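Local coordinates for protein beta-fructofuranosidase (Arabidopsis thaliana, PDB 2OXB) that hydrolyses sucrose and 1-kestose, and less readily neokestose and levan, as a cell-wall invertase of glycosyl hydrolase family 32, at residues A[372-378]-A[469-475]. The protein carries 1 engineered substitution. Residues are numbered along the deposited sequence; the frame is centred on the assembly and turned at random.
Sequences LFKVRDL and PHQPLSL
Two neighbouring antiparallel strands of the C-terminal beta-sandwich of this family 32 hydrolase meet here, at the end of 367-374 and the start of 473-480. F373 and L473 form a hydrogen-bonded pair. F373 N donates to L473 O at 2.7 Å, and L473 N returns a bond to F373 O. L372 and S474 make the adjoining non-hydrogen-bonded pair on the other face of the sheet. There L372 CD1 lies beside S474 OG, which is hydrogen-bonded to K490. With its CG beside the backbone N (chi1 -65°), F373 presents its ring edge to L475 CD2, while its CB packs 3.9 Å from L473 CG. V375 CG2 extends this apolar patch to L473 CD2, 4.2 Å away. Past the paired strands, the L378 side chain crosses the P469 ring at about a right angle, with CD2 3.6 Å from P469 CB. With an alanine here, P469 would probably lose both methyls that touch its CB and CG, and a gap would open beside that ring. Strand 521-530 pairs with the far side of 367-374. Strands 406-415, 423-431 and 439-446 of the second sheet pack against F373, L378, P469, L473 and L475 in the sandwich interior; V375, at the margin, touches L406 and F409.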
ATOM      1  N   LEU A 372       8.278 -21.936   1.187  1.00 33.13           N
ATOM      2  CA  LEU A 372       9.687 -21.712   1.467  1.00 32.12           C
ATOM      3  C   LEU A 372      10.439 -22.572   0.458  1.00 32.64           C
ATOM      4  O   LEU A 372      10.655 -23.760   0.681  1.00 33.09           O
ATOM      5  CB  LEU A 372      10.017 -22.126   2.907  1.00 31.78           C
ATOM      6  CG  LEU A 372      10.462 -21.018   3.883  1.00 33.96           C
ATOM      7  CD1 LEU A 372       9.355 -19.995   4.089  1.00 32.95           C
ATOM      8  CD2 LEU A 372      10.854 -21.647   5.223  1.00 33.21           C
ATOM      9  N   PHE A 373      10.807 -21.966  -0.666  1.00 32.04           N
ATOM     10  CA  PHE A 373      11.510 -22.681  -1.722  1.00 32.88           C
ATOM     11  C   PHE A 373      12.999 -22.817  -1.429  1.00 35.10           C
ATOM     12  O   PHE A 373      13.624 -21.907  -0.878  1.00 35.74           O
ATOM     13  CB  PHE A 373      11.332 -21.970  -3.064  1.00 31.42           C
ATOM     14  CG  PHE A 373       9.918 -21.961  -3.577  1.00 30.47           C
ATOM     15  CD1 PHE A 373       9.336 -23.114  -4.080  1.00 31.44           C
ATOM     16  CD2 PHE A 373       9.183 -20.774  -3.605  1.00 30.32           C
ATOM     17  CE1 PHE A 373       8.044 -23.084  -4.611  1.00 31.24           C
ATOM     18  CE2 PHE A 373       7.897 -20.731  -4.130  1.00 28.84           C
ATOM     19  CZ  PHE A 373       7.328 -21.884  -4.634  1.00 30.14           C
ATOM     20  N   LYS A 374      13.561 -23.963  -1.809  1.00 36.06           N
ATOM     21  CA  LYS A 374      14.976 -24.258  -1.611  1.00 35.80           C
ATOM     22  C   LYS A 374      15.599 -24.508  -2.969  1.00 35.86           C
ATOM     23  O   LYS A 374      15.123 -25.341  -3.733  1.00 35.79           O
ATOM     24  CB  LYS A 374      15.136 -25.494  -0.720  1.00 37.75           C
ATOM     25  CG  LYS A 374      16.505 -26.165  -0.774  1.00 39.85           C
ATOM     26  CD  LYS A 374      16.530 -27.443   0.088  1.00 41.01           C
ATOM     27  CE  LYS A 374      17.768 -28.316  -0.189  1.00 41.31           C
ATOM     28  NZ  LYS A 374      17.789 -28.862  -1.588  1.00 41.26           N
ATOM     29  N   VAL A 375      16.660 -23.772  -3.269  1.00 35.58           N
ATOM     30  CA  VAL A 375      17.340 -23.908  -4.546  1.00 35.62           C
ATOM     31  C   VAL A 375      18.735 -24.498  -4.371  1.00 36.84           C
ATOM     32  O   VAL A 375      19.591 -23.909  -3.704  1.00 35.02           O
ATOM     33  CB  VAL A 375      17.473 -22.533  -5.252  1.00 35.90           C
ATOM     34  CG1 VAL A 375      18.338 -22.659  -6.503  1.00 34.42           C
ATOM     35  CG2 VAL A 375      16.110 -22.001  -5.607  1.00 35.79           C
ATOM     36  N   ARG A 376      18.968 -25.665  -4.966  1.00 38.60           N
ATOM     37  CA  ARG A 376      20.282 -26.282  -4.873  1.00 39.14           C
ATOM     38  C   ARG A 376      21.102 -25.887  -6.094  1.00 38.47           C
ATOM     39  O   ARG A 376      20.562 -25.645  -7.174  1.00 38.43           O
ATOM     40  CB  ARG A 376      20.176 -27.806  -4.763  1.00 41.44           C
ATOM     41  CG  ARG A 376      19.489 -28.512  -5.915  1.00 43.48           C
ATOM     42  CD  ARG A 376      19.787 -30.001  -5.833  1.00 46.84           C
ATOM     43  NE  ARG A 376      19.103 -30.760  -6.869  1.00 49.12           N
ATOM     44  CZ  ARG A 376      17.784 -30.774  -7.026  1.00 50.02           C
ATOM     45  NH1 ARG A 376      17.013 -30.066  -6.209  1.00 49.29           N
ATOM     46  NH2 ARG A 376      17.238 -31.489  -8.001  1.00 49.53           N
ATOM     47  N   ASP A 377      22.410 -25.802  -5.909  1.00 38.29           N
ATOM     48  CA  ASP A 377      23.300 -25.411  -6.987  1.00 38.17           C
ATOM     49  C   ASP A 377      22.772 -24.143  -7.641  1.00 37.33           C
ATOM     50  O   ASP A 377      22.013 -24.189  -8.613  1.00 36.81           O
ATOM     51  CB  ASP A 377      23.409 -26.526  -8.025  1.00 40.57           C
ATOM     52  CG  ASP A 377      24.763 -26.542  -8.725  1.00 43.07           C
ATOM     53  OD1 ASP A 377      24.867 -27.200  -9.779  1.00 45.42           O
ATOM     54  OD2 ASP A 377      25.726 -25.914  -8.225  1.00 41.91           O
ATOM     55  N   LEU A 378      23.173 -23.007  -7.087  1.00 37.41           N
ATOM     56  CA  LEU A 378      22.760 -21.705  -7.598  1.00 38.00           C
ATOM     57  C   LEU A 378      23.499 -21.411  -8.892  1.00 38.36           C
ATOM     58  O   LEU A 378      23.092 -20.546  -9.664  1.00 38.84           O
ATOM     59  CB  LEU A 378      23.076 -20.615  -6.567  1.00 36.83           C
ATOM     60  CG  LEU A 378      21.922 -19.963  -5.816  1.00 35.01           C
ATOM     61  CD1 LEU A 378      22.434 -19.253  -4.604  1.00 33.98           C
ATOM     62  CD2 LEU A 378      21.206 -19.003  -6.742  1.00 36.81           C
ATOM     63  N   PRO A 469      19.661 -15.932  -2.288  1.00 25.98           N
ATOM     64  CA  PRO A 469      19.195 -17.214  -2.813  1.00 26.17           C
ATOM     65  C   PRO A 469      19.958 -18.425  -2.270  1.00 26.54           C
ATOM     66  O   PRO A 469      19.668 -19.563  -2.640  1.00 26.22           O
ATOM     67  CB  PRO A 469      19.335 -17.038  -4.332  1.00 28.19           C
ATOM     68  CG  PRO A 469      20.475 -16.092  -4.471  1.00 27.38           C
ATOM     69  CD  PRO A 469      20.200 -15.086  -3.369  1.00 27.15           C
ATOM     70  N   HIS A 470      20.937 -18.171  -1.400  1.00 28.75           N
ATOM     71  CA  HIS A 470      21.713 -19.241  -0.769  1.00 31.13           C
ATOM     72  C   HIS A 470      20.810 -19.958   0.226  1.00 32.26           C
ATOM     73  O   HIS A 470      20.871 -21.186   0.362  1.00 33.43           O
ATOM     74  CB  HIS A 470      22.927 -18.697  -0.017  1.00 31.03           C
ATOM     75  CG  HIS A 470      24.167 -18.612  -0.845  1.00 32.46           C
ATOM     76  ND1 HIS A 470      25.423 -18.522  -0.286  1.00 31.34           N
ATOM     77  CD2 HIS A 470      24.348 -18.588  -2.186  1.00 32.97           C
ATOM     78  CE1 HIS A 470      26.324 -18.444  -1.248  1.00 34.15           C
ATOM     79  NE2 HIS A 470      25.696 -18.482  -2.411  1.00 32.58           N
ATOM     80  N   GLN A 471      19.991 -19.184   0.936  1.00 31.34           N
ATOM     81  CA  GLN A 471      19.058 -19.776   1.879  1.00 33.82           C
ATOM     82  C   GLN A 471      17.768 -19.945   1.108  1.00 34.13           C
ATOM     83  O   GLN A 471      17.704 -19.622  -0.072  1.00 32.39           O
ATOM     84  CB  GLN A 471      18.811 -18.874   3.102  1.00 33.40           C
ATOM     85  CG  GLN A 471      19.438 -17.511   3.029  1.00 33.47           C
ATOM     86  CD  GLN A 471      20.854 -17.497   3.557  1.00 35.32           C
ATOM     87  OE1 GLN A 471      21.615 -16.556   3.312  1.00 36.41           O
ATOM     88  NE2 GLN A 471      21.218 -18.536   4.303  1.00 34.70           N
ATOM     89  N   PRO A 472      16.727 -20.488   1.755  1.00 35.54           N
ATOM     90  CA  PRO A 472      15.447 -20.670   1.058  1.00 35.31           C
ATOM     91  C   PRO A 472      14.681 -19.360   0.762  1.00 34.41           C
ATOM     92  O   PRO A 472      14.787 -18.371   1.490  1.00 32.75           O
ATOM     93  CB  PRO A 472      14.680 -21.611   1.993  1.00 34.77           C
ATOM     94  CG  PRO A 472      15.257 -21.282   3.348  1.00 36.68           C
ATOM     95  CD  PRO A 472      16.722 -21.176   3.060  1.00 35.83           C
ATOM     96  N   LEU A 473      13.913 -19.357  -0.321  1.00 32.59           N
ATOM     97  CA  LEU A 473      13.149 -18.172  -0.669  1.00 31.50           C
ATOM     98  C   LEU A 473      11.705 -18.271  -0.206  1.00 29.83           C
ATOM     99  O   LEU A 473      10.999 -19.237  -0.505  1.00 28.06           O
ATOM    100  CB  LEU A 473      13.182 -17.921  -2.177  1.00 31.86           C
ATOM    101  CG  LEU A 473      13.875 -18.955  -3.058  1.00 32.03           C
ATOM    102  CD1 LEU A 473      13.372 -18.771  -4.472  1.00 33.83           C
ATOM    103  CD2 LEU A 473      15.394 -18.820  -2.981  1.00 29.53           C
ATOM    104  N   SER A 474      11.281 -17.249   0.530  1.00 29.69           N
ATOM    105  CA  SER A 474       9.926 -17.160   1.051  1.00 29.56           C
ATOM    106  C   SER A 474       9.029 -16.486   0.021  1.00 29.72           C
ATOM    107  O   SER A 474       9.514 -15.828  -0.908  1.00 30.97           O
ATOM    108  CB  SER A 474       9.889 -16.343   2.352  1.00 28.76           C
ATOM    109  OG  SER A 474      10.536 -17.009   3.418  1.00 27.45           O
ATOM    110  N   LEU A 475       7.722 -16.658   0.208  1.00 27.17           N
ATOM    111  CA  LEU A 475       6.700 -16.080  -0.655  1.00 25.39           C
ATOM    112  C   LEU A 475       5.346 -16.361  -0.020  1.00 24.49           C
ATOM    113  O   LEU A 475       4.942 -17.512   0.127  1.00 25.25           O
ATOM    114  CB  LEU A 475       6.754 -16.698  -2.055  1.00 25.66           C
ATOM    115  CG  LEU A 475       5.638 -16.280  -3.022  1.00 25.02           C
ATOM    116  CD1 LEU A 475       5.626 -14.775  -3.190  1.00 26.41           C
ATOM    117  CD2 LEU A 475       5.843 -16.963  -4.350  1.00 26.67           C
TER